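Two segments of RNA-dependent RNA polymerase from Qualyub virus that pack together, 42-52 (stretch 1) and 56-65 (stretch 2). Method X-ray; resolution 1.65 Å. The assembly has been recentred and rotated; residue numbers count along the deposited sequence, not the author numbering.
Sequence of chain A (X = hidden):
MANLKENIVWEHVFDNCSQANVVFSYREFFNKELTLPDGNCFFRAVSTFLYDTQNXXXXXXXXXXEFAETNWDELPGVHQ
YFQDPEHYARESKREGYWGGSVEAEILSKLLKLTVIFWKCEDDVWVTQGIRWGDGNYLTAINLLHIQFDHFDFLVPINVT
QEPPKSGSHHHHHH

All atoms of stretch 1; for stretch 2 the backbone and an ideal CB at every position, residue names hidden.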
# COMPACT_ATOMS: atom_id res chain seq x y z
N PHE A 42 -3.36 7.09 -2.05
CA PHE A 42 -2.91 5.69 -2.07
C PHE A 42 -2.94 5.14 -3.50
O PHE A 42 -1.94 4.58 -4.00
CB PHE A 42 -3.78 4.81 -1.16
CG PHE A 42 -3.51 3.34 -1.34
CD1 PHE A 42 -2.52 2.71 -0.60
CD2 PHE A 42 -4.20 2.60 -2.29
CE1 PHE A 42 -2.24 1.36 -0.79
CE2 PHE A 42 -3.91 1.26 -2.50
CZ PHE A 42 -2.92 0.63 -1.74
N PHE A 43 -4.07 5.31 -4.18
CA PHE A 43 -4.21 4.82 -5.55
C PHE A 43 -3.31 5.57 -6.52
O PHE A 43 -2.87 5.00 -7.53
CB PHE A 43 -5.68 4.95 -5.96
CG PHE A 43 -6.61 4.14 -5.10
CD1 PHE A 43 -6.63 2.75 -5.21
CD2 PHE A 43 -7.45 4.76 -4.19
CE1 PHE A 43 -7.49 2.00 -4.42
CE2 PHE A 43 -8.31 4.02 -3.39
CZ PHE A 43 -8.33 2.63 -3.51
N ARG A 44 -3.05 6.85 -6.24
CA ARG A 44 -2.12 7.62 -7.07
C ARG A 44 -0.70 7.07 -6.97
O ARG A 44 0.02 7.01 -7.97
CB ARG A 44 -2.13 9.09 -6.64
CG ARG A 44 -3.41 9.81 -6.98
CD ARG A 44 -3.44 11.21 -6.37
NE ARG A 44 -4.69 11.85 -6.76
CZ ARG A 44 -4.91 12.33 -7.98
NH1 ARG A 44 -3.94 12.30 -8.90
NH2 ARG A 44 -6.08 12.87 -8.27
N ALA A 45 -0.30 6.66 -5.76
CA ALA A 45 1.04 6.11 -5.58
C ALA A 45 1.17 4.78 -6.30
O ALA A 45 2.17 4.54 -6.98
CB ALA A 45 1.33 5.95 -4.08
N VAL A 46 0.16 3.91 -6.19
CA VAL A 46 0.22 2.64 -6.89
C VAL A 46 0.17 2.86 -8.40
O VAL A 46 0.87 2.18 -9.16
CB VAL A 46 -0.90 1.70 -6.41
CG1 VAL A 46 -0.87 0.39 -7.21
CG2 VAL A 46 -0.74 1.43 -4.90
N SER A 47 -0.64 3.83 -8.85
CA SER A 47 -0.66 4.18 -10.26
C SER A 47 0.73 4.59 -10.76
O SER A 47 1.13 4.23 -11.87
CB SER A 47 -1.67 5.30 -10.51
OG SER A 47 -1.68 5.67 -11.90
N THR A 48 1.47 5.34 -9.95
CA THR A 48 2.82 5.72 -10.35
C THR A 48 3.70 4.49 -10.55
O THR A 48 4.50 4.43 -11.50
CB THR A 48 3.42 6.68 -9.32
OG1 THR A 48 2.54 7.80 -9.17
CG2 THR A 48 4.79 7.19 -9.79
N PHE A 49 3.54 3.48 -9.69
CA PHE A 49 4.30 2.24 -9.83
C PHE A 49 3.94 1.51 -11.12
O PHE A 49 4.83 1.04 -11.85
CB PHE A 49 4.04 1.34 -8.62
CG PHE A 49 4.67 -0.03 -8.75
CD1 PHE A 49 5.98 -0.23 -8.35
CD2 PHE A 49 3.95 -1.09 -9.26
CE1 PHE A 49 6.56 -1.49 -8.48
CE2 PHE A 49 4.52 -2.35 -9.39
CZ PHE A 49 5.83 -2.54 -9.00
N LEU A 50 2.65 1.37 -11.40
CA LEU A 50 2.19 0.55 -12.53
C LEU A 50 2.35 1.26 -13.86
O LEU A 50 2.69 0.62 -14.87
CB LEU A 50 0.73 0.16 -12.34
CG LEU A 50 0.40 -0.76 -11.16
CD1 LEU A 50 -1.10 -0.88 -10.95
CD2 LEU A 50 1.03 -2.12 -11.40
N TYR A 51 2.11 2.58 -13.90
CA TYR A 51 1.95 3.31 -15.16
C TYR A 51 2.94 4.45 -15.36
O TYR A 51 2.90 5.11 -16.41
CB TYR A 51 0.53 3.89 -15.24
CG TYR A 51 -0.56 2.87 -15.03
CD1 TYR A 51 -1.54 3.07 -14.07
CD2 TYR A 51 -0.62 1.71 -15.79
CE1 TYR A 51 -2.54 2.16 -13.87
CE2 TYR A 51 -1.63 0.78 -15.60
CZ TYR A 51 -2.58 1.01 -14.63
OH TYR A 51 -3.59 0.10 -14.43
N ASP A 52 3.83 4.71 -14.40
CA ASP A 52 4.76 5.84 -14.42
C ASP A 52 4.05 7.18 -14.44
O ASP A 52 4.63 8.19 -14.85
CB ASP A 52 5.75 5.74 -15.59
CG ASP A 52 6.55 4.45 -15.56
OD1 ASP A 52 7.03 4.08 -14.47
OD2 ASP A 52 6.68 3.81 -16.62
N UNK A 56 -3.46 7.38 -13.55
CA UNK A 56 -4.27 6.19 -13.68
C UNK A 56 -4.84 5.67 -12.38
O UNK A 56 -5.16 4.48 -12.28
CB UNK A 56 -3.44 5.09 -14.34
N UNK A 57 -5.03 6.53 -11.37
CA UNK A 57 -5.50 6.04 -10.07
C UNK A 57 -6.87 5.37 -10.15
O UNK A 57 -7.14 4.45 -9.38
CB UNK A 57 -5.56 7.20 -9.07
N UNK A 58 -7.76 5.81 -11.07
CA UNK A 58 -9.07 5.17 -11.19
C UNK A 58 -8.93 3.72 -11.63
O UNK A 58 -9.66 2.84 -11.17
CB UNK A 58 -9.95 5.94 -12.18
N UNK A 59 -8.00 3.45 -12.54
CA UNK A 59 -7.79 2.07 -12.96
C UNK A 59 -7.34 1.19 -11.80
O UNK A 59 -7.66 -0.00 -11.77
CB UNK A 59 -6.76 2.01 -14.09
N UNK A 60 -6.58 1.75 -10.86
CA UNK A 60 -6.19 0.98 -9.69
C UNK A 60 -7.42 0.69 -8.83
O UNK A 60 -7.60 -0.43 -8.34
CB UNK A 60 -5.13 1.73 -8.88
N UNK A 61 -8.28 1.69 -8.63
CA UNK A 61 -9.52 1.44 -7.89
C UNK A 61 -10.34 0.37 -8.58
O UNK A 61 -10.88 -0.53 -7.92
CB UNK A 61 -10.34 2.72 -7.75
N UNK A 62 -10.42 0.44 -9.91
CA UNK A 62 -11.17 -0.55 -10.69
C UNK A 62 -10.62 -1.95 -10.49
O UNK A 62 -11.39 -2.91 -10.32
CB UNK A 62 -11.14 -0.19 -12.18
N UNK A 63 -9.30 -2.11 -10.55
CA UNK A 63 -8.74 -3.46 -10.48
C UNK A 63 -8.91 -4.05 -9.08
O UNK A 63 -9.07 -5.26 -8.94
CB UNK A 63 -7.26 -3.44 -10.87
N UNK A 64 -8.93 -3.20 -8.05
CA UNK A 64 -9.21 -3.69 -6.70
C UNK A 64 -10.64 -4.21 -6.59
O UNK A 64 -10.87 -5.28 -6.01
CB UNK A 64 -8.97 -2.58 -5.67
N UNK A 65 -11.61 -3.47 -7.13
CA UNK A 65 -12.99 -3.93 -7.09
C UNK A 65 -13.15 -5.23 -7.85
O UNK A 65 -13.87 -6.14 -7.39
CB UNK A 65 -13.93 -2.87 -7.66

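The helix of residues 42-51 and the helix of 57-65 cross almost at right angles, at 99°, with their axes 8.1 Å apart at closest approach. Position 56 precedes the second helix, and its CA-to-CB direction points toward stretch 1. An ideal CB there would lie 2.8 Å from Tyr 51 CD1, a clash, and 3.1 Å from Ser 47 OG, so the backbone as it stands leaves no room for a side chain. Glycine is the clear expectation, and Gly 56 is found. It occupies the N-cap position, and its N donates a weak hydrogen bond to Ser 47 OG (3.0 Å).

At position 57 the backbones come close, with the CA atom 4.8 Å from CA of Arg 44. The CB points sideways, and its ideal position is 3.8 Å from Phe 43 C. A side chain leaving here can run beside the extended Arg 44, whose guanidinium offers a charge and a flat face; an acidic residue, a long polar one or an aromatic would all be reasonable. The residue is Trp 57. Its six-membered ring stacks on the guanidinium in a cation-pi contact, the ring centroid 4.1 Å from Arg 44 CZ. Trp 57 CB also packs against Phe 43 CB at 3.8 Å.

Position 58 points away and has nothing of stretch 1 near its CB, so it sets little constraint; it is Ile 58.

At 59 the CB points toward stretch 1, its ideal position 3.7 Å from Tyr 51 OH, but only the tyrosine tip is near. Many residues would fit, including polar ones that can turn outward. Glu 59 touches Tyr 51 OH through its CB, while its end leads away.

Position 60 faces the first helix squarely, its CB directed between Phe 43, Val 46, Ser 47 and Leu 50. A hollow this size suits a compact aliphatic residue such as valine, isoleucine or leucine. Val 60 is the knob in this hole: its CG1 meets Phe 43 CD1 at 3.7 Å and Val 46 CG1 at 3.8 Å, and its CG2 lies 4.2 Å from Leu 50 CD1.

The CB of 61 points sideways, 4.4 Å from Phe 43 CE1, beside one face of that ring. Any side chain with a few methylenes, aliphatic or long and charged, could cover it. Lys 61 does so with its CG, 3.5 Å from the Phe 43 ring centroid in a CH-pi contact, leaving NZ to bond elsewhere in the structure.

Position 62 is out of reach, so stretch 1 sets no preference; it is Asn 62.

Position 63 points toward stretch 1 from a distance, so a long, flexible apolar residue would suit, though a long polar one could also reach Tyr 51 OH. Met 63 extends its CE to within 3.3 Å of Tyr 51 OH and 4.0 Å of Leu 50 CD1.

At 64 the CB is 5.0 Å from Phe 43 CE1, suiting a small or medium apolar residue; Cys 64 brings SG 4.3 Å from Phe 43 CE1, at the ring edge.

Position 65 has no stretch 1 neighbour near its CB, so many side chains would do; Arg 65 donates from NH2 to Asn 62 OD1 (2.8 Å).

Stretch 2, residues 56-65: GWIEVKNMCR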
# COMPACT_ATOMS: atom_id res chain seq x y z
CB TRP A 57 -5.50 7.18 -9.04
CG TRP A 57 -6.75 7.99 -9.04
CD1 TRP A 57 -7.89 7.75 -8.32
CD2 TRP A 57 -7.00 9.16 -9.80
NE1 TRP A 57 -8.84 8.70 -8.59
CE2 TRP A 57 -8.31 9.59 -9.50
CE3 TRP A 57 -6.24 9.91 -10.71
CZ2 TRP A 57 -8.88 10.72 -10.08
CZ3 TRP A 57 -6.82 11.03 -11.29
CH2 TRP A 57 -8.12 11.42 -10.97
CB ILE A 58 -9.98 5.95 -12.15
CG1 ILE A 58 -10.31 7.32 -11.56
CG2 ILE A 58 -11.27 5.16 -12.41
CD1 ILE A 58 -11.24 7.25 -10.39
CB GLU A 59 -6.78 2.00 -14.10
CG GLU A 59 -7.28 2.58 -15.41
CD GLU A 59 -8.68 2.12 -15.79
OE1 GLU A 59 -9.45 2.96 -16.30
OE2 GLU A 59 -9.02 0.93 -15.56
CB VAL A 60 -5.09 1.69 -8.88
CG1 VAL A 60 -4.65 0.82 -7.70
CG2 VAL A 60 -3.90 2.02 -9.77
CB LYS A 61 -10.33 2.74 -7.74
CG LYS A 61 -9.58 3.84 -7.02
CD LYS A 61 -10.47 5.03 -6.66
CE LYS A 61 -11.42 4.69 -5.52
NZ LYS A 61 -12.21 5.87 -5.08
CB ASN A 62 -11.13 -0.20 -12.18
CG ASN A 62 -12.05 0.94 -12.55
OD1 ASN A 62 -12.99 1.26 -11.84
ND2 ASN A 62 -11.77 1.56 -13.71
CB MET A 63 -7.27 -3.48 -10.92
CG MET A 63 -6.30 -2.80 -9.97
SD MET A 63 -4.59 -2.84 -10.58
CE MET A 63 -4.73 -1.98 -12.15
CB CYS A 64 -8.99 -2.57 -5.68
SG CYS A 64 -7.23 -2.20 -5.40
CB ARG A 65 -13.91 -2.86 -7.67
CG ARG A 65 -14.17 -1.70 -6.74
CD ARG A 65 -15.20 -0.74 -7.32
NE ARG A 65 -14.65 0.10 -8.38
CZ ARG A 65 -14.15 1.32 -8.19
NH1 ARG A 65 -14.13 1.85 -6.97
NH2 ARG A 65 -13.67 2.02 -9.21
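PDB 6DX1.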